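PDB 4GR2: chaperonin-like RBCX protein 1, chloroplastic from Arabidopsis thaliana, which acts as a homodimeric chaperone in the assembly of RuBisCO, the carbon dioxide-fixing enzyme of the chloroplast. Local coordinates for residues S107-R110 against L111-Y115; R83-Y86 against A87-F91; N95-R98 against L99-N103; K17-H20 against D21-Y25; G7-P11 against E12-A16. The protein carries 2 engineered substitutions. All blocks are in the same frame, centred on the assembly; numbering follows the deposited sequence.

Contact 1: S107-R110 against L111-Y115; sequences SNTR and LMREY
R110 and E114, one helical turn apart, run side by side and point the same way, yet they meet through carbon rather than charge. E114 OE2 lies 3.1 Å from R110 CG, against the methylene part of the arginine, while R110 NE stays 5.0 Å from that same oxygen. The bend in the arginine chain at chi3 (41°) accounts for this by turning the guanidinium off the line of the glutamate, and the two flat groups end with their planes 66° apart. Any attraction between the charges is therefore probably weak and long-range, not a salt bridge. The next pair, T109 and R113, is angled rather than aligned: R113 NH1 comes to 3.4 Å from T109 CG2, and R110 CA sits over one face of the R113 guanidinium, near its rim. Since R113 was modelled in two conformers, this placement of its guanidinium is doubtful. On another side of the helix, L111 CD1 rests 3.5 Å from S107 OG. That hydroxyl is hydrogen-bonded to D59 and R83 of the second subunit, and in one of its two conformers the amide of N108 similarly reaches S84 and R83 of that subunit. Beneath the side chains the backbone is regular, with E114 N bonded to R110 O at 2.9 Å and R113 N to T109 O at 2.9 Å. The contact illustrates the i to i+4 spacing of an alpha helix, here near the end of the long helix 93-118, whose one face is laid along the partner subunit in the RbcX dimer.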
# COMPACT_ATOMS: atom_id res chain seq x y z
N SER B 107 11.43 -11.47 5.90
CA SER B 107 12.16 -10.26 6.30
C SER B 107 12.78 -10.43 7.70
O SER B 107 13.96 -10.13 7.93
CB SER B 107 11.24 -9.03 6.27
OG SER B 107 11.75 -8.01 7.13
N ASN B 108 11.96 -10.91 8.64
CA ASN B 108 12.41 -11.20 10.01
C ASN B 108 13.63 -12.09 10.00
O ASN B 108 14.64 -11.82 10.63
CB ASN B 108 11.33 -11.97 10.77
CG ASN B 108 10.23 -11.09 11.28
OD1 ASN B 108 10.34 -9.88 11.30
ND2 ASN B 108 9.13 -11.72 11.72
N THR B 109 13.49 -13.21 9.29
CA THR B 109 14.56 -14.19 9.14
C THR B 109 15.85 -13.61 8.58
O THR B 109 16.94 -13.84 9.09
CB THR B 109 14.08 -15.35 8.23
OG1 THR B 109 13.04 -16.04 8.90
CG2 THR B 109 15.22 -16.33 7.98
N ARG B 110 15.72 -12.87 7.49
CA ARG B 110 16.88 -12.34 6.79
C ARG B 110 17.58 -11.27 7.62
O ARG B 110 18.81 -11.26 7.71
CB ARG B 110 16.45 -11.81 5.43
CG ARG B 110 17.53 -11.10 4.63
CD ARG B 110 16.99 -10.77 3.23
NE ARG B 110 15.61 -10.29 3.31
CZ ARG B 110 14.53 -10.89 2.78
NH1 ARG B 110 14.64 -12.03 2.10
NH2 ARG B 110 13.34 -10.34 2.95
N LEU B 111 16.81 -10.39 8.25
CA LEU B 111 17.41 -9.33 9.10
C LEU B 111 18.26 -9.90 10.22
O LEU B 111 19.38 -9.44 10.45
CB LEU B 111 16.31 -8.45 9.69
CG LEU B 111 15.75 -7.43 8.68
CD1 LEU B 111 14.42 -6.88 9.16
CD2 LEU B 111 16.79 -6.31 8.53
N MET B 112 17.73 -10.92 10.90
CA MET B 112 18.43 -11.61 11.99
C MET B 112 19.66 -12.40 11.50
O MET B 112 20.73 -12.39 12.12
CB MET B 112 17.45 -12.54 12.71
CG MET B 112 16.26 -11.80 13.33
SD MET B 112 16.84 -10.58 14.56
CE MET B 112 17.28 -11.70 15.89
N ARG B 113 19.48 -13.12 10.40
CA ARG B 113 20.56 -13.92 9.85
C ARG B 113 21.74 -13.05 9.41
O ARG B 113 22.88 -13.33 9.77
CB ARG B 113 20.06 -14.78 8.68
CG ARG B 113 21.13 -15.69 8.07
CD ARG B 113 20.59 -16.52 6.90
NE ARG B 113 20.12 -15.68 5.80
CZ ARG B 113 18.86 -15.62 5.38
NH1 ARG B 113 17.92 -16.37 5.96
NH2 ARG B 113 18.53 -14.82 4.37
N GLU B 114 21.47 -12.00 8.65
CA GLU B 114 22.55 -11.11 8.18
C GLU B 114 23.20 -10.36 9.32
O GLU B 114 24.41 -10.10 9.30
CB GLU B 114 22.03 -10.14 7.12
CG GLU B 114 21.33 -10.89 6.02
CD GLU B 114 20.88 -10.05 4.84
OE1 GLU B 114 20.90 -8.80 4.89
OE2 GLU B 114 20.53 -10.70 3.83
N TYR B 115 22.42 -10.02 10.33
CA TYR B 115 23.00 -9.42 11.51
C TYR B 115 24.00 -10.38 12.17
O TYR B 115 25.17 -10.04 12.41
CB TYR B 115 21.92 -9.01 12.52
CG TYR B 115 22.55 -8.33 13.68
CD1 TYR B 115 22.95 -7.01 13.59
CD2 TYR B 115 22.82 -9.03 14.85
CE1 TYR B 115 23.58 -6.39 14.66
CE2 TYR B 115 23.45 -8.43 15.92
CZ TYR B 115 23.83 -7.10 15.81
OH TYR B 115 24.44 -6.49 16.89

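Contact 2: R83-Y86 against A87-F91. Engineered in segment 87-91: A87 (natural residue Cys).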
# COMPACT_ATOMS: atom_id res chain seq x y z
N ARG B 83 -11.90 -1.81 -13.29
CA ARG B 83 -11.27 -1.79 -11.97
C ARG B 83 -12.23 -2.38 -10.94
O ARG B 83 -11.80 -2.93 -9.93
CB ARG B 83 -10.75 -0.40 -11.55
CG ARG B 83 -11.62 0.37 -10.59
CD ARG B 83 -11.23 1.82 -10.42
NE ARG B 83 -12.38 2.63 -9.99
CZ ARG B 83 -12.27 3.78 -9.34
NH1 ARG B 83 -11.06 4.26 -9.05
NH2 ARG B 83 -13.35 4.45 -8.98
N SER B 84 -13.54 -2.29 -11.20
CA SER B 84 -14.50 -2.89 -10.28
C SER B 84 -14.49 -4.42 -10.41
O SER B 84 -14.46 -5.15 -9.41
CB SER B 84 -15.91 -2.34 -10.50
OG SER B 84 -16.75 -2.72 -9.42
N ALA B 85 -14.50 -4.88 -11.65
CA ALA B 85 -14.51 -6.30 -11.94
C ALA B 85 -13.23 -6.97 -11.46
O ALA B 85 -13.29 -8.04 -10.87
CB ALA B 85 -14.75 -6.55 -13.43
N TYR B 86 -12.08 -6.35 -11.73
CA TYR B 86 -10.80 -6.92 -11.31
C TYR B 86 -10.73 -7.16 -9.80
O TYR B 86 -10.37 -8.25 -9.34
CB TYR B 86 -9.63 -6.06 -11.74
CG TYR B 86 -8.33 -6.67 -11.31
CD1 TYR B 86 -7.85 -7.81 -11.93
CD2 TYR B 86 -7.60 -6.15 -10.23
CE1 TYR B 86 -6.67 -8.40 -11.53
CE2 TYR B 86 -6.41 -6.74 -9.82
CZ TYR B 86 -5.96 -7.87 -10.48
OH TYR B 86 -4.78 -8.48 -10.11
N ALA B 87 -11.08 -6.12 -9.05
CA ALA B 87 -10.97 -6.13 -7.60
C ALA B 87 -11.94 -7.13 -6.97
O ALA B 87 -11.60 -7.87 -6.04
CB ALA B 87 -11.22 -4.73 -7.07
N LYS B 88 -13.17 -7.16 -7.48
CA LYS B 88 -14.22 -7.98 -6.88
C LYS B 88 -14.21 -9.42 -7.38
O LYS B 88 -14.81 -10.29 -6.75
CB LYS B 88 -15.59 -7.35 -7.12
CG LYS B 88 -15.85 -6.11 -6.30
CD LYS B 88 -17.00 -5.30 -6.88
CE LYS B 88 -17.44 -4.21 -5.92
NZ LYS B 88 -18.70 -3.55 -6.38
N ASN B 89 -13.50 -9.68 -8.48
CA ASN B 89 -13.62 -10.96 -9.16
C ASN B 89 -12.30 -11.66 -9.45
O ASN B 89 -12.20 -12.87 -9.32
CB ASN B 89 -14.46 -10.84 -10.45
CG ASN B 89 -15.90 -10.33 -10.21
OD1 ASN B 89 -16.52 -10.61 -9.17
ND2 ASN B 89 -16.43 -9.58 -11.17
N ASP B 90 -11.27 -10.91 -9.83
CA ASP B 90 -10.03 -11.55 -10.27
C ASP B 90 -8.89 -11.49 -9.25
O ASP B 90 -8.15 -12.46 -9.09
CB ASP B 90 -9.55 -10.94 -11.58
CG ASP B 90 -10.55 -11.09 -12.68
OD1 ASP B 90 -11.36 -12.04 -12.58
OD2 ASP B 90 -10.53 -10.28 -13.62
N PHE B 91 -8.72 -10.34 -8.60
CA PHE B 91 -7.63 -10.13 -7.66
C PHE B 91 -7.65 -11.21 -6.58
O PHE B 91 -8.67 -11.41 -5.90
CB PHE B 91 -7.72 -8.76 -7.00
CG PHE B 91 -6.49 -8.39 -6.16
CD1 PHE B 91 -5.27 -8.15 -6.78
CD2 PHE B 91 -6.59 -8.24 -4.78
CE1 PHE B 91 -4.14 -7.79 -6.02
CE2 PHE B 91 -5.47 -7.86 -4.02
CZ PHE B 91 -4.25 -7.64 -4.65
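Y86 and F91 come together where the helix widens, and the tyrosine can be traced outward atom by atom. Its CG stands opposite the backbone N (chi1 -180°), which carries the ring down the helix toward D90 and F91. CB keeps to the start of the next turn, close to A87 N. Along one flank of the ring, CD1 lies 3.6 Å from D90 CB, and CE1 follows at 3.8 Å from the same carbon. Along the other flank, CE2 is 3.5 Å from F91 CD1. F91 N sits over a face of the tyrosine ring, toward its rim. At the tip, Y86 OH approaches F91 CD1 at 3.4 Å, in the plane of the phenylalanine ring and at its edge. The rings themselves meet obliquely, with planes at 59°. Below them Y86 O accepts two backbone donors: F91 N at 2.8 Å with a nearly straight bond of 170°, and D90 N at 2.9 Å from above the carbonyl plane. The bond from F91 N spans five residues, as in a pi-type turn, a widening consistent with F91 N lying over the face of the tyrosine ring. Elsewhere on the same turns K88 CD passes 3.6 Å from S84 OG on its way to a salt bridge with D105 of the second subunit. In this all-helical fold Y86 packs on V26 of helix 11-35, and A87, an engineered replacement for cysteine, rests on F23 of that helix. P11 of the second subunit also lies against the tyrosine.

Contact 3: N95-R98 against L99-N103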
# COMPACT_ATOMS: atom_id res chain seq x y z
N ASN B 95 -4.37 -14.93 -1.56
CA ASN B 95 -3.00 -15.05 -2.03
C ASN B 95 -2.14 -13.82 -1.64
O ASN B 95 -0.99 -13.97 -1.20
CB ASN B 95 -2.98 -15.25 -3.53
CG ASN B 95 -1.66 -15.77 -4.02
OD1 ASN B 95 -1.11 -16.71 -3.45
ND2 ASN B 95 -1.13 -15.15 -5.08
N MET B 96 -2.71 -12.62 -1.78
CA MET B 96 -2.03 -11.39 -1.38
C MET B 96 -1.66 -11.45 0.10
O MET B 96 -0.54 -11.11 0.49
CB MET B 96 -2.91 -10.15 -1.63
CG MET B 96 -2.35 -8.82 -1.02
SD MET B 96 -3.47 -7.39 -1.02
CE MET B 96 -4.82 -8.03 0.01
N LYS B 97 -2.63 -11.85 0.92
CA LYS B 97 -2.44 -11.94 2.36
C LYS B 97 -1.32 -12.91 2.67
O LYS B 97 -0.43 -12.60 3.44
CB LYS B 97 -3.73 -12.40 3.05
CG LYS B 97 -3.60 -12.58 4.56
CD LYS B 97 -4.89 -13.16 5.14
CE LYS B 97 -5.02 -12.90 6.63
NZ LYS B 97 -6.17 -13.68 7.23
N ARG B 98 -1.36 -14.09 2.03
CA ARG B 98 -0.35 -15.11 2.20
C ARG B 98 1.06 -14.65 1.84
O ARG B 98 2.03 -15.00 2.51
CB ARG B 98 -0.69 -16.32 1.35
CG ARG B 98 0.22 -17.49 1.61
CD ARG B 98 -0.08 -18.63 0.66
NE ARG B 98 0.23 -18.26 -0.72
CZ ARG B 98 1.45 -18.31 -1.25
NH1 ARG B 98 2.48 -18.69 -0.51
NH2 ARG B 98 1.63 -17.96 -2.52
N LEU B 99 1.18 -13.91 0.75
CA LEU B 99 2.46 -13.38 0.32
C LEU B 99 3.00 -12.31 1.29
O LEU B 99 4.22 -12.19 1.48
CB LEU B 99 2.33 -12.79 -1.08
CG LEU B 99 2.12 -13.82 -2.19
CD1 LEU B 99 2.10 -13.14 -3.54
CD2 LEU B 99 3.24 -14.84 -2.12
N ALA B 100 2.10 -11.55 1.89
CA ALA B 100 2.49 -10.49 2.82
C ALA B 100 3.04 -11.12 4.09
O ALA B 100 4.01 -10.62 4.67
CB ALA B 100 1.30 -9.61 3.15
N PHE B 101 2.41 -12.21 4.50
CA PHE B 101 2.87 -12.96 5.67
C PHE B 101 4.23 -13.55 5.37
O PHE B 101 5.15 -13.52 6.21
CB PHE B 101 1.90 -14.10 6.01
CG PHE B 101 0.70 -13.66 6.80
CD1 PHE B 101 0.59 -12.37 7.28
CD2 PHE B 101 -0.32 -14.54 7.07
CE1 PHE B 101 -0.53 -11.96 8.02
CE2 PHE B 101 -1.44 -14.15 7.81
CZ PHE B 101 -1.54 -12.87 8.28
N LYS B 102 4.37 -14.09 4.17
CA LYS B 102 5.65 -14.64 3.78
C LYS B 102 6.74 -13.55 3.75
O LYS B 102 7.88 -13.79 4.15
CB LYS B 102 5.58 -15.35 2.44
CG LYS B 102 6.81 -16.18 2.12
CD LYS B 102 6.97 -16.36 0.61
CE LYS B 102 7.77 -17.61 0.28
NZ LYS B 102 9.18 -17.53 0.75
N ASN B 103 6.39 -12.36 3.24
CA ASN B 103 7.33 -11.25 3.18
C ASN B 103 7.80 -10.84 4.57
O ASN B 103 8.99 -10.61 4.80
CB ASN B 103 6.71 -10.03 2.48
CG ASN B 103 6.67 -10.17 0.97
OD1 ASN B 103 7.40 -10.96 0.39
ND2 ASN B 103 5.82 -9.37 0.31
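L99 fits closely against the backbone of N95 and the guanidinium of R98, and this is the denser part of the contact. Its CG stands opposite its own carbonyl carbon (chi1 -70°), which lays the side chain back along the helix, with CG 3.3 Å from N95 O. From there CD2 lies over one face of the R98 guanidinium, 3.5 Å from NH2. The guanidinium is held in turn by N95: R98 NH2 donates to N95 OD1 at 3.2 Å, the oxygen lying in the guanidinium plane, and a weak bond from NE goes to the same atom. L99 also packs on A16 of the second subunit. Replacing L99 with an alanine would probably take the CD2 methyl off the guanidinium face, leave R98 held by N95 alone among these contacts and weaken the packing on A16. All of this belongs to the early turns of helix 93-118, a long alpha helix that RbcX uses to pair its subunits, and its i to i+4 backbone bonds are intact, as L99 N to N95 O at 2.9 Å illustrates. Two residues further along, on another side of the helix, K97 and F101 run alongside each other, pointing the same way. K97 CE touches F101 CZ at 3.9 Å, while K97 O lies over one face of the ring. The lysine goes on to a cation-pi contact with W93 of the second subunit. The exposed side is sparser: beyond its backbone bond to R98 O, K102 comes near the earlier turn only at CB, 3.6 Å from R98 O, and its chain then leads away to a salt bridge with D106.

Contact 4: K17-H20 against D21-Y25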
# COMPACT_ATOMS: atom_id res chain seq x y z
N LYS B 17 -7.53 2.47 0.91
CA LYS B 17 -7.37 3.58 -0.04
C LYS B 17 -6.18 3.33 -0.97
O LYS B 17 -6.24 3.65 -2.15
CB LYS B 17 -7.17 4.91 0.71
CG LYS B 17 -7.05 6.14 -0.23
CD LYS B 17 -8.39 6.45 -0.95
CE LYS B 17 -8.18 7.32 -2.21
NZ LYS B 17 -7.13 8.37 -2.02
N HIS B 18 -5.09 2.78 -0.44
CA HIS B 18 -3.96 2.39 -1.28
C HIS B 18 -4.34 1.32 -2.29
O HIS B 18 -3.94 1.39 -3.45
CB HIS B 18 -2.74 1.90 -0.47
CG HIS B 18 -1.59 1.48 -1.35
ND1 HIS B 18 -0.85 2.38 -2.07
CD2 HIS B 18 -1.10 0.25 -1.65
CE1 HIS B 18 0.08 1.73 -2.76
NE2 HIS B 18 -0.06 0.44 -2.52
N LEU B 19 -5.12 0.32 -1.86
CA LEU B 19 -5.59 -0.70 -2.80
C LEU B 19 -6.49 -0.10 -3.90
O LEU B 19 -6.29 -0.37 -5.09
CB LEU B 19 -6.30 -1.83 -2.05
CG LEU B 19 -5.26 -2.69 -1.31
CD1 LEU B 19 -5.94 -3.61 -0.30
CD2 LEU B 19 -4.42 -3.48 -2.32
N HIS B 20 -7.44 0.73 -3.49
CA HIS B 20 -8.32 1.45 -4.43
C HIS B 20 -7.49 2.08 -5.57
O HIS B 20 -7.70 1.78 -6.75
CB HIS B 20 -9.14 2.50 -3.65
CG HIS B 20 -9.99 3.39 -4.52
ND1 HIS B 20 -9.91 4.77 -4.48
CD2 HIS B 20 -10.93 3.09 -5.45
CE1 HIS B 20 -10.76 5.28 -5.35
NE2 HIS B 20 -11.39 4.29 -5.95
N ASP B 21 -6.50 2.89 -5.20
CA ASP B 21 -5.64 3.53 -6.18
C ASP B 21 -4.83 2.52 -6.96
O ASP B 21 -4.65 2.67 -8.18
CB ASP B 21 -4.70 4.58 -5.53
CG ASP B 21 -5.44 5.84 -5.13
OD1 ASP B 21 -6.42 6.21 -5.83
OD2 ASP B 21 -5.03 6.47 -4.12
N PHE B 22 -4.33 1.50 -6.27
CA PHE B 22 -3.63 0.40 -6.95
C PHE B 22 -4.55 -0.27 -8.01
O PHE B 22 -4.11 -0.57 -9.11
CB PHE B 22 -3.11 -0.65 -5.95
CG PHE B 22 -2.27 -1.72 -6.58
CD1 PHE B 22 -1.12 -1.38 -7.30
CD2 PHE B 22 -2.63 -3.06 -6.49
CE1 PHE B 22 -0.34 -2.37 -7.91
CE2 PHE B 22 -1.85 -4.06 -7.09
CZ PHE B 22 -0.72 -3.72 -7.79
N PHE B 23 -5.81 -0.50 -7.67
CA PHE B 23 -6.76 -1.12 -8.61
C PHE B 23 -7.03 -0.24 -9.82
O PHE B 23 -7.15 -0.75 -10.94
CB PHE B 23 -8.07 -1.52 -7.93
CG PHE B 23 -7.90 -2.63 -6.93
CD1 PHE B 23 -6.99 -3.65 -7.16
CD2 PHE B 23 -8.62 -2.63 -5.74
CE1 PHE B 23 -6.82 -4.68 -6.23
CE2 PHE B 23 -8.44 -3.65 -4.79
CZ PHE B 23 -7.54 -4.67 -5.05
N THR B 24 -7.12 1.07 -9.61
CA THR B 24 -7.22 2.01 -10.75
C THR B 24 -6.05 1.86 -11.70
O THR B 24 -6.22 1.86 -12.91
CB THR B 24 -7.26 3.47 -10.29
OG1 THR B 24 -8.37 3.65 -9.40
CG2 THR B 24 -7.35 4.45 -11.48
N TYR B 25 -4.85 1.69 -11.14
CA TYR B 25 -3.64 1.53 -11.94
C TYR B 25 -3.59 0.19 -12.68
O TYR B 25 -3.19 0.15 -13.85
CB TYR B 25 -2.39 1.73 -11.06
CG TYR B 25 -1.19 0.92 -11.51
CD1 TYR B 25 -0.28 1.42 -12.43
CD2 TYR B 25 -0.98 -0.37 -11.01
CE1 TYR B 25 0.81 0.66 -12.85
CE2 TYR B 25 0.09 -1.13 -11.42
CZ TYR B 25 0.99 -0.61 -12.33
OH TYR B 25 2.05 -1.39 -12.72
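L19 O accepts from F23 N at only 2.6 Å, the shortest of the i to i+4 backbone bonds between residues 17-20 and 21-25 of helix 11-35, an alpha helix central to the RbcX fold. H20 O takes T24 N at 3.0 Å and receives a second, weak bond from T24 OG1. That hydroxyl has its main partner in R83 of helix 70-90, which ties the two helices together. Side-chain charge adds a longer link: K17 NZ forms a salt bridge with D21 OD2 at 3.5 Å. K17 leaves its backbone pointing away from D21 and returns because the chain bends at chi2 (68°) and again at chi4. Its CE passes at the edge of the H20 ring, in the plane of that ring. D21 OD1 has a weak bond to G58 N, so the carboxylate is shared between its own helix and the start of helix 58-68. H20 ND1 is buried and finds no partner in the model; D21 OD1 lies 4.0 Å from it, too far for a bond. Farther out ring packing takes over. The F23 ring spreads over L19 O, which lies above one of its faces, with CG 3.3 Å from that oxygen, and it also meets the F91 ring edge to face on the side of helix 70-90. An alanine in place of F23 would probably cost F91 one of its two edge-to-face partners and open a gap on that side. At the rim of the F23 ring, CE2 rests on L19 CB at 3.9 Å.

Contact 5: G7-P11 against E12-A16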
# COMPACT_ATOMS: atom_id res chain seq x y z
N GLY B 7 -5.28 7.45 15.50
CA GLY B 7 -6.48 8.08 16.00
C GLY B 7 -7.23 8.87 14.94
O GLY B 7 -8.02 9.76 15.25
N GLU B 8 -6.96 8.53 13.68
CA GLU B 8 -7.64 9.15 12.55
C GLU B 8 -8.23 8.06 11.66
O GLU B 8 -9.25 7.45 11.98
CB GLU B 8 -6.67 10.04 11.75
N ALA B 9 -7.57 7.80 10.54
CA ALA B 9 -7.88 6.64 9.72
C ALA B 9 -7.27 5.40 10.37
O ALA B 9 -6.17 5.45 10.91
CB ALA B 9 -7.35 6.83 8.32
N SER B 10 -8.00 4.28 10.33
CA SER B 10 -7.44 3.00 10.77
C SER B 10 -6.36 2.58 9.77
O SER B 10 -6.32 3.09 8.65
CB SER B 10 -8.53 1.93 10.74
OG SER B 10 -8.96 1.73 9.40
N PRO B 11 -5.48 1.64 10.18
CA PRO B 11 -4.57 1.06 9.19
C PRO B 11 -5.33 0.36 8.07
O PRO B 11 -4.87 0.39 6.94
CB PRO B 11 -3.78 0.04 10.02
CG PRO B 11 -3.76 0.63 11.41
CD PRO B 11 -5.12 1.26 11.56
N GLU B 12 -6.47 -0.26 8.39
CA GLU B 12 -7.27 -0.92 7.36
C GLU B 12 -7.78 0.07 6.31
O GLU B 12 -7.76 -0.21 5.09
CB GLU B 12 -8.42 -1.67 8.01
CG GLU B 12 -7.96 -2.87 8.82
CD GLU B 12 -7.63 -2.55 10.27
OE1 GLU B 12 -7.69 -1.36 10.67
OE2 GLU B 12 -7.32 -3.52 11.02
N ALA B 13 -8.25 1.23 6.77
CA ALA B 13 -8.79 2.23 5.83
C ALA B 13 -7.66 2.78 5.00
O ALA B 13 -7.82 3.02 3.81
CB ALA B 13 -9.51 3.36 6.57
N LYS B 14 -6.49 2.96 5.62
CA LYS B 14 -5.33 3.44 4.89
C LYS B 14 -4.93 2.46 3.81
O LYS B 14 -4.71 2.84 2.66
CB LYS B 14 -4.14 3.72 5.84
CG LYS B 14 -4.35 4.94 6.76
CD LYS B 14 -3.45 4.88 8.01
CE LYS B 14 -2.54 6.09 8.15
NZ LYS B 14 -3.30 7.34 8.41
N ALA B 15 -4.84 1.18 4.18
CA ALA B 15 -4.50 0.13 3.23
C ALA B 15 -5.56 0.06 2.13
O ALA B 15 -5.24 -0.16 0.95
CB ALA B 15 -4.42 -1.20 3.94
N ALA B 16 -6.82 0.21 2.55
CA ALA B 16 -7.98 0.19 1.64
C ALA B 16 -7.92 1.26 0.53
O ALA B 16 -8.22 0.99 -0.64
CB ALA B 16 -9.24 0.34 2.45
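An N-cap begins helix 11-35 here, with S10 as the capping residue and A13 as the residue whose amide it takes. The first turn of any alpha helix has backbone N-H groups with no preceding carbonyl to bond, and a serine just ahead of it can supply an oxygen instead. S10 OG does so for A13 N at 2.8 Å, with an N-H to oxygen angle of 156°. The hydroxyl gets there by sitting between the backbone N and the carbonyl carbon (chi1 65°), which turns it inward over the helix end. The same oxygen lies 3.3 Å from A13 CB, making the cap close-fitting. Regular bonding then takes over, K14 N reaching S10 O at 3.0 Å and A15 N reaching P11 O at 2.9 Å. P11 opens the helix proper, a place that suits proline because no earlier carbonyl needs its missing N-H. E12 runs alongside it. A bend at chi2 (88°) folds the glutamate back so that OE1 comes to 3.4 Å from S10 CB, while OE2 accepts from E92 N of the second subunit. Placed at the amino end of the helix, this carboxylate would probably be stabilised by the helix dipole. A9, from the incoming loop, has a buried carbonyl oxygen with no partner in the model. Its methyl points toward the helix, where A9 CB meets the aliphatic part of K14 at CG, 3.9 Å away.

Overall arrangement
Along the chain the order is contact 5, contact 4, contact 2, contact 3 and contact 1. Contacts 5 and 4 adjoin on helix 11-35, with centres about 14 Å apart, while contacts 3 and 1 share helix 93-118, about 18 Å apart between centres. Contact 2, at the end of helix 70-90, touches both parts: contact 4, about 11 Å away between centres, through R83 and T24, and contact 3 where F91 meets M96. Contacts 3 and 4 also meet directly, where M96 packs on L19. Contact 1 lies farthest out, its centre about 35 Å from that of contact 2. All five contacts touch the second subunit, so each of them also takes part in the dimer.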